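Local coordinates for protein starch synthase I (Hordeum vulgare, PDB 4HLN) that belongs to the plant starch synthases, glycosyltransferases of the GT-B type built from two facing Rossmann-like domains, and carries a bound glycan, at residues K423-A426 and E427-E431; S488-S491 and S492-K496; F503-P506 and V507-I511. All blocks are in the same frame, centred on the assembly; numbering follows the deposited sequence.

Interaction 1 of 3, residues K423-A426 and E427-E431; sequences KCKA and ELQRE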
loop_
_atom_site.group_PDB
_atom_site.type_symbol
_atom_site.label_atom_id
_atom_site.label_comp_id
_atom_site.label_asym_id
_atom_site.label_seq_id
_atom_site.Cartn_x
_atom_site.Cartn_y
_atom_site.Cartn_z
ATOM N N LYS A 423 -24.948 17.348 13.329
ATOM C CA LYS A 423 -25.723 17.920 12.242
ATOM C C LYS A 423 -25.475 17.192 10.916
ATOM O O LYS A 423 -26.409 16.931 10.159
ATOM C CB LYS A 423 -25.423 19.411 12.119
ATOM C CG LYS A 423 -25.495 20.132 13.448
ATOM C CD LYS A 423 -25.513 21.636 13.287
ATOM C CE LYS A 423 -25.408 22.312 14.658
ATOM N NZ LYS A 423 -25.440 23.807 14.598
ATOM N N CYS A 424 -24.222 16.849 10.643
ATOM C CA CYS A 424 -23.903 16.094 9.441
ATOM C C CYS A 424 -24.648 14.773 9.434
ATOM O O CYS A 424 -25.219 14.384 8.415
ATOM C CB CYS A 424 -22.380 15.885 9.285
ATOM S SG CYS A 424 -21.470 17.421 8.787
ATOM N N LYS A 425 -24.651 14.095 10.576
ATOM C CA LYS A 425 -25.346 12.814 10.700
ATOM C C LYS A 425 -26.839 12.938 10.427
ATOM O O LYS A 425 -27.438 12.075 9.777
ATOM C CB LYS A 425 -25.156 12.219 12.097
ATOM C CG LYS A 425 -25.798 10.849 12.264
ATOM C CD LYS A 425 -25.748 10.416 13.713
ATOM C CE LYS A 425 -26.290 9.020 13.901
ATOM N NZ LYS A 425 -25.976 8.532 15.264
ATOM N N ALA A 426 -27.435 14.007 10.947
ATOM C CA ALA A 426 -28.857 14.217 10.804
ATOM C C ALA A 426 -29.136 14.490 9.340
ATOM O O ALA A 426 -30.049 13.913 8.746
ATOM C CB ALA A 426 -29.296 15.364 11.659
ATOM N N GLU A 427 -28.313 15.357 8.758
ATOM C CA GLU A 427 -28.466 15.725 7.363
ATOM C C GLU A 427 -28.216 14.544 6.441
ATOM O O GLU A 427 -28.736 14.481 5.331
ATOM C CB GLU A 427 -27.536 16.879 7.020
ATOM C CG GLU A 427 -28.067 18.216 7.483
ATOM C CD GLU A 427 -29.482 18.474 6.978
ATOM O OE1 GLU A 427 -29.633 18.814 5.780
ATOM O OE2 GLU A 427 -30.440 18.325 7.774
ATOM N N LEU A 428 -27.417 13.602 6.913
ATOM C CA LEU A 428 -27.132 12.420 6.135
ATOM C C LEU A 428 -28.303 11.454 6.221
ATOM O O LEU A 428 -28.725 10.903 5.210
ATOM C CB LEU A 428 -25.831 11.761 6.614
ATOM C CG LEU A 428 -25.432 10.445 5.937
ATOM C CD1 LEU A 428 -25.152 10.650 4.445
ATOM C CD2 LEU A 428 -24.233 9.826 6.645
ATOM N N GLN A 429 -28.829 11.243 7.424
ATOM C CA GLN A 429 -30.008 10.397 7.571
ATOM C C GLN A 429 -31.119 10.932 6.681
ATOM O O GLN A 429 -31.820 10.170 6.009
ATOM C CB GLN A 429 -30.466 10.336 9.024
ATOM C CG GLN A 429 -29.556 9.478 9.880
ATOM C CD GLN A 429 -29.720 9.737 11.362
ATOM O OE1 GLN A 429 -29.996 10.863 11.784
ATOM N NE2 GLN A 429 -29.537 8.692 12.167
ATOM N N ARG A 430 -31.253 12.252 6.644
ATOM C CA ARG A 430 -32.285 12.859 5.821
ATOM C C ARG A 430 -32.072 12.573 4.335
ATOM O O ARG A 430 -32.983 12.122 3.642
ATOM C CB ARG A 430 -32.402 14.358 6.108
ATOM C CG ARG A 430 -32.959 14.660 7.507
ATOM C CD ARG A 430 -33.383 16.119 7.651
ATOM N NE ARG A 430 -32.746 16.748 8.807
ATOM C CZ ARG A 430 -33.324 16.908 9.993
ATOM N NH1 ARG A 430 -34.557 16.492 10.189
ATOM N NH2 ARG A 430 -32.666 17.486 10.984
ATOM N N GLU A 431 -30.862 12.808 3.851
ATOM C CA GLU A 431 -30.528 12.523 2.464
ATOM C C GLU A 431 -30.790 11.053 2.073
ATOM O O GLU A 431 -31.129 10.755 0.929
ATOM C CB GLU A 431 -29.067 12.864 2.236
ATOM C CG GLU A 431 -28.646 12.995 0.794
ATOM C CD GLU A 431 -27.160 13.349 0.664
ATOM O OE1 GLU A 431 -26.524 13.666 1.704
ATOM O OE2 GLU A 431 -26.630 13.314 -0.471
#

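Interaction 2 of 3, residues S488-S491 and S492-K496; sequences STES and SYKDK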
loop_
_atom_site.group_PDB
_atom_site.type_symbol
_atom_site.label_atom_id
_atom_site.label_comp_id
_atom_site.label_asym_id
_atom_site.label_seq_id
_atom_site.Cartn_x
_atom_site.Cartn_y
_atom_site.Cartn_z
ATOM N N SER A 488 -32.373 -5.477 -2.704
ATOM C CA SER A 488 -33.324 -6.350 -2.018
ATOM C C SER A 488 -33.192 -6.251 -0.505
ATOM O O SER A 488 -34.180 -6.342 0.230
ATOM C CB SER A 488 -33.153 -7.804 -2.475
ATOM O OG SER A 488 -31.840 -8.038 -2.963
ATOM N N THR A 489 -31.961 -6.067 -0.045
ATOM C CA THR A 489 -31.674 -5.980 1.381
ATOM C C THR A 489 -32.312 -4.735 1.973
ATOM O O THR A 489 -32.896 -4.770 3.059
ATOM C CB THR A 489 -30.162 -5.888 1.617
ATOM O OG1 THR A 489 -29.507 -6.974 0.948
ATOM C CG2 THR A 489 -29.847 -5.918 3.108
ATOM N N GLU A 490 -32.167 -3.632 1.247
ATOM C CA GLU A 490 -32.751 -2.357 1.618
ATOM C C GLU A 490 -34.246 -2.507 1.800
ATOM O O GLU A 490 -34.851 -1.895 2.680
ATOM C CB GLU A 490 -32.490 -1.361 0.504
ATOM C CG GLU A 490 -33.093 -0.006 0.719
ATOM C CD GLU A 490 -32.440 1.026 -0.169
ATOM O OE1 GLU A 490 -31.277 1.395 0.097
ATOM O OE2 GLU A 490 -33.076 1.450 -1.149
ATOM N N SER A 491 -34.830 -3.331 0.942
ATOM C CA SER A 491 -36.257 -3.584 0.962
ATOM C C SER A 491 -36.681 -4.411 2.184
ATOM O O SER A 491 -37.735 -4.162 2.769
ATOM C CB SER A 491 -36.664 -4.270 -0.333
ATOM O OG SER A 491 -38.060 -4.441 -0.370
ATOM N N SER A 492 -35.846 -5.369 2.578
ATOM C CA SER A 492 -36.106 -6.208 3.750
ATOM C C SER A 492 -35.955 -5.477 5.084
ATOM O O SER A 492 -36.609 -5.819 6.074
ATOM C CB SER A 492 -35.194 -7.443 3.742
ATOM O OG SER A 492 -35.566 -8.363 2.729
ATOM N N TYR A 493 -35.082 -4.479 5.118
ATOM C CA TYR A 493 -34.874 -3.709 6.340
ATOM C C TYR A 493 -35.011 -2.232 6.018
ATOM O O TYR A 493 -34.021 -1.507 5.996
ATOM C CB TYR A 493 -33.485 -3.997 6.894
ATOM C CG TYR A 493 -33.152 -5.470 6.926
ATOM C CD1 TYR A 493 -32.541 -6.089 5.843
ATOM C CD2 TYR A 493 -33.461 -6.249 8.042
ATOM C CE1 TYR A 493 -32.240 -7.442 5.869
ATOM C CE2 TYR A 493 -33.166 -7.598 8.084
ATOM C CZ TYR A 493 -32.554 -8.193 6.995
ATOM O OH TYR A 493 -32.258 -9.542 7.032
ATOM N N LYS A 494 -36.235 -1.784 5.767
ATOM C CA LYS A 494 -36.425 -0.499 5.110
ATOM C C LYS A 494 -36.157 0.718 6.002
ATOM O O LYS A 494 -36.209 1.858 5.546
ATOM C CB LYS A 494 -37.802 -0.423 4.440
ATOM C CG LYS A 494 -37.742 -0.029 2.947
ATOM C CD LYS A 494 -36.973 1.298 2.713
ATOM C CE LYS A 494 -37.075 1.798 1.268
ATOM N NZ LYS A 494 -36.572 3.190 1.133
ATOM N N ASP A 495 -35.833 0.472 7.264
ATOM C CA ASP A 495 -35.616 1.548 8.226
ATOM C C ASP A 495 -34.200 1.493 8.815
ATOM O O ASP A 495 -33.844 2.264 9.716
ATOM C CB ASP A 495 -36.657 1.439 9.343
ATOM C CG ASP A 495 -36.682 0.044 9.993
ATOM O OD1 ASP A 495 -36.414 -0.967 9.291
ATOM O OD2 ASP A 495 -36.969 -0.038 11.212
ATOM N N LYS A 496 -33.395 0.572 8.300
ATOM C CA LYS A 496 -32.098 0.283 8.886
ATOM C C LYS A 496 -30.975 0.226 7.852
ATOM O O LYS A 496 -29.822 0.499 8.172
ATOM C CB LYS A 496 -32.150 -1.047 9.633
ATOM C CG LYS A 496 -33.026 -1.060 10.861
ATOM C CD LYS A 496 -32.974 -2.430 11.537
ATOM C CE LYS A 496 -33.704 -2.431 12.871
ATOM N NZ LYS A 496 -33.436 -3.667 13.658
#

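Interaction 3 of 3, residues F503-P506 and V507-I511; sequences FSVP and VSHRI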
loop_
_atom_site.group_PDB
_atom_site.type_symbol
_atom_site.label_atom_id
_atom_site.label_comp_id
_atom_site.label_asym_id
_atom_site.label_seq_id
_atom_site.Cartn_x
_atom_site.Cartn_y
_atom_site.Cartn_z
ATOM N N PHE A 503 -20.923 5.613 -7.859
ATOM C CA PHE A 503 -20.034 6.379 -7.022
ATOM C C PHE A 503 -20.341 7.865 -7.022
ATOM O O PHE A 503 -21.120 8.358 -7.832
ATOM C CB PHE A 503 -18.559 6.103 -7.285
ATOM C CG PHE A 503 -17.725 6.189 -6.033
ATOM C CD1 PHE A 503 -17.820 5.195 -5.054
ATOM C CD2 PHE A 503 -16.891 7.278 -5.802
ATOM C CE1 PHE A 503 -17.076 5.271 -3.882
ATOM C CE2 PHE A 503 -16.144 7.360 -4.631
ATOM C CZ PHE A 503 -16.236 6.354 -3.671
ATOM N N SER A 504 -19.731 8.554 -6.068
ATOM C CA SER A 504 -19.921 9.971 -5.860
ATOM C C SER A 504 -18.924 10.367 -4.805
ATOM O O SER A 504 -18.977 9.880 -3.675
ATOM C CB SER A 504 -21.324 10.256 -5.324
ATOM O OG SER A 504 -21.437 11.614 -4.917
ATOM N N VAL A 505 -17.997 11.240 -5.152
ATOM C CA VAL A 505 -17.044 11.653 -4.140
ATOM C C VAL A 505 -17.752 12.544 -3.116
ATOM O O VAL A 505 -17.489 12.449 -1.922
ATOM C CB VAL A 505 -15.743 12.254 -4.763
ATOM C CG1 VAL A 505 -15.811 12.171 -6.294
ATOM C CG2 VAL A 505 -15.455 13.689 -4.264
ATOM N N PRO A 506 -18.688 13.382 -3.570
ATOM C CA PRO A 506 -19.399 14.208 -2.585
ATOM C C PRO A 506 -20.183 13.381 -1.564
ATOM O O PRO A 506 -20.179 13.708 -0.368
ATOM C CB PRO A 506 -20.345 15.034 -3.454
ATOM C CG PRO A 506 -19.591 15.173 -4.758
ATOM C CD PRO A 506 -18.943 13.826 -4.953
ATOM N N VAL A 507 -20.841 12.320 -2.023
ATOM C CA VAL A 507 -21.609 11.487 -1.107
ATOM C C VAL A 507 -20.708 10.680 -0.176
ATOM O O VAL A 507 -21.053 10.430 0.984
ATOM C CB VAL A 507 -22.586 10.559 -1.845
ATOM C CG1 VAL A 507 -23.206 9.565 -0.872
ATOM C CG2 VAL A 507 -23.684 11.382 -2.533
ATOM N N SER A 508 -19.544 10.283 -0.671
ATOM C CA SER A 508 -18.618 9.543 0.164
ATOM C C SER A 508 -18.062 10.434 1.282
ATOM O O SER A 508 -17.829 9.964 2.403
ATOM C CB SER A 508 -17.506 8.912 -0.672
ATOM O OG SER A 508 -16.735 9.905 -1.312
ATOM N N HIS A 509 -17.872 11.720 0.991
ATOM C CA HIS A 509 -17.410 12.660 2.016
ATOM C C HIS A 509 -18.475 12.784 3.110
ATOM O O HIS A 509 -18.164 12.753 4.301
ATOM C CB HIS A 509 -17.094 14.045 1.419
ATOM C CG HIS A 509 -15.743 14.143 0.768
ATOM N ND1 HIS A 509 -14.728 14.927 1.274
ATOM C CD2 HIS A 509 -15.244 13.563 -0.351
ATOM C CE1 HIS A 509 -13.658 14.813 0.507
ATOM N NE2 HIS A 509 -13.946 13.996 -0.490
ATOM N N ARG A 510 -19.734 12.919 2.699
ATOM C CA ARG A 510 -20.838 13.060 3.650
ATOM C C ARG A 510 -21.083 11.802 4.470
ATOM O O ARG A 510 -21.468 11.884 5.641
ATOM C CB ARG A 510 -22.117 13.436 2.930
ATOM C CG ARG A 510 -22.281 14.912 2.715
ATOM C CD ARG A 510 -23.468 15.178 1.816
ATOM N NE ARG A 510 -23.023 15.932 0.656
ATOM C CZ ARG A 510 -23.399 15.690 -0.592
ATOM N NH1 ARG A 510 -24.252 14.706 -0.853
ATOM N NH2 ARG A 510 -22.926 16.449 -1.576
ATOM N N ILE A 511 -20.871 10.639 3.858
ATOM C CA ILE A 511 -20.979 9.398 4.606
ATOM C C ILE A 511 -19.881 9.350 5.648
ATOM O O ILE A 511 -20.129 9.046 6.813
ATOM C CB ILE A 511 -20.901 8.165 3.702
ATOM C CG1 ILE A 511 -22.255 7.928 3.044
ATOM C CG2 ILE A 511 -20.514 6.938 4.507
ATOM C CD1 ILE A 511 -22.177 7.060 1.836
#

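Interaction 1 of 3, residues K423-A426 and E427-E431
The side chain of K425 overlaps that of Q429 one helical turn further on, its CE lying 3.7 Å from NE2 of the amide. The two chains cross obliquely. K425 runs fully extended, with CG anti to its own backbone N (chi1 -177°), whereas Q429 starts with CG beside its backbone N, and the different starts let the methylene part of the lysine pass the glutamine amide before each polar end finds a partner elsewhere. The ammonium group of K425 forms a salt bridge with D516 and hydrogen bonds to the carbonyls of E438 and V440; NE2 of Q429 donates to Q471 OE1 and R437 O. Long, flexible polar chains suit this place, since both residues are buried and their ends must reach across to neighbouring segments. All of this lies on helix 419-432, which precedes strand 442-446 of the parallel sheet in the C-terminal Rossmann-like domain; L428 faces that strand and packs on L442, its branched aliphatic end suiting an apolar strand residue. Backbone i to i+4 bonds run through the turn, as from E427 N to K423 O at 2.8 Å; the bond from L428 N to C424 O is bent (132°), and L428 N also makes a weak bond to K425 O. On the more exposed flank, the small A426 side chain leaves R430 room to pass, NH2 standing 4.0 Å from CB. The arginine bends at chi3, which turns NE to the carboxylate of E427: NE to OE2 is 3.0 Å, a salt bridge with the oxygen met nearly end-on and lying 18° out of the guanidinium plane.

Interaction 2 of 3, residues S488-S491 and S492-K496
T489 keeps OG1 beside its backbone N (chi1 -53°), which leaves the methyl CG2 anti to that N, and Y493, with chi1 at -46°, keeps its ring beside its own backbone N, so that methyl and ring meet one turn apart. CG2 of T489 lies 3.8 Å from CD1 of Y493. The carbonyl O of T489 comes to the edge of the same ring, near its plane, while also accepting the backbone bond from Y493 N at 3.0 Å. Threonine suits this buried position because its methyl can pack while OG1 bonds back to W485 O. This is the C-terminal end of helix 480-492, part of the beta-alpha-beta crossover from strand 471-476 to its parallel neighbour 497-501; Y493 is the first residue to leave helical angles, and its ring packs on P463 and M466 of helix 455-466. Beyond it, K494 passes close to the carbonyl of E490, its CA making a CH...O contact with E490 O. The K494 chain bends at chi2 and brings NZ to 4.5 Å from OE2 of E490, where a weak attraction is possible, though the gap is longer than a salt bridge, and OE1 of E490 is bonded to G499 N in the following strand.

Interaction 3 of 3, residues F503-P506 and V507-I511
S504 still has extended backbone angles, and the helix begins at V505, with S508 N bonding to S504 O at 3.1 Å and H509 N to V505 O at 3.0 Å. S504 is the N-cap: with chi1 near 171° its OG reaches forward to accept from V507 N at 3.0 Å, a fairly straight bond (160°) that satisfies an amide of the first turn. P506 fits there too, since a first-turn residue needs no N-H to donate. S508 OG instead points back along the chain, sitting between its backbone N and carbonyl carbon (chi1 63°) and donating to V505 O at 2.7 Å, so that this oxygen receives two donors from one face. CD2 of H509 approaches the same oxygen with its ring edge, and the imidazole lies beside V505. P506 O sits 3.7 Å above the centre of the R510 guanidinium plane, while NE bonds to C408 O and NH1 reaches E431. H509 stacks on W401 and bonds through ND1 to D406 OD2. F503, S508 and I511 pack on I446 and L475, placing the helix over strands 442-446 and 471-476 on its way from strand 497-501 to strand 517-520.

In the fold
All three contacts belong to the C-terminal Rossmann-like domain. Interactions 1 and 3 are neighbours, their centres about 13 Å apart, and they touch directly: E431 OE2 and R510 NH1 form a salt bridge of 2.8 Å, and L428 CD2 packs 3.6 Å from R510 O, which joins helix 419-432 to helix 505-514. Interaction 2 lies across the parallel sheet from them, its centre about 19 Å from that of interaction 1 and 21 Å from that of interaction 3, with nearest atoms about 8 Å and 11 Å away. The glycan pocket, lined by residues such as F556, W569 and H593, draws no residue from any of the three.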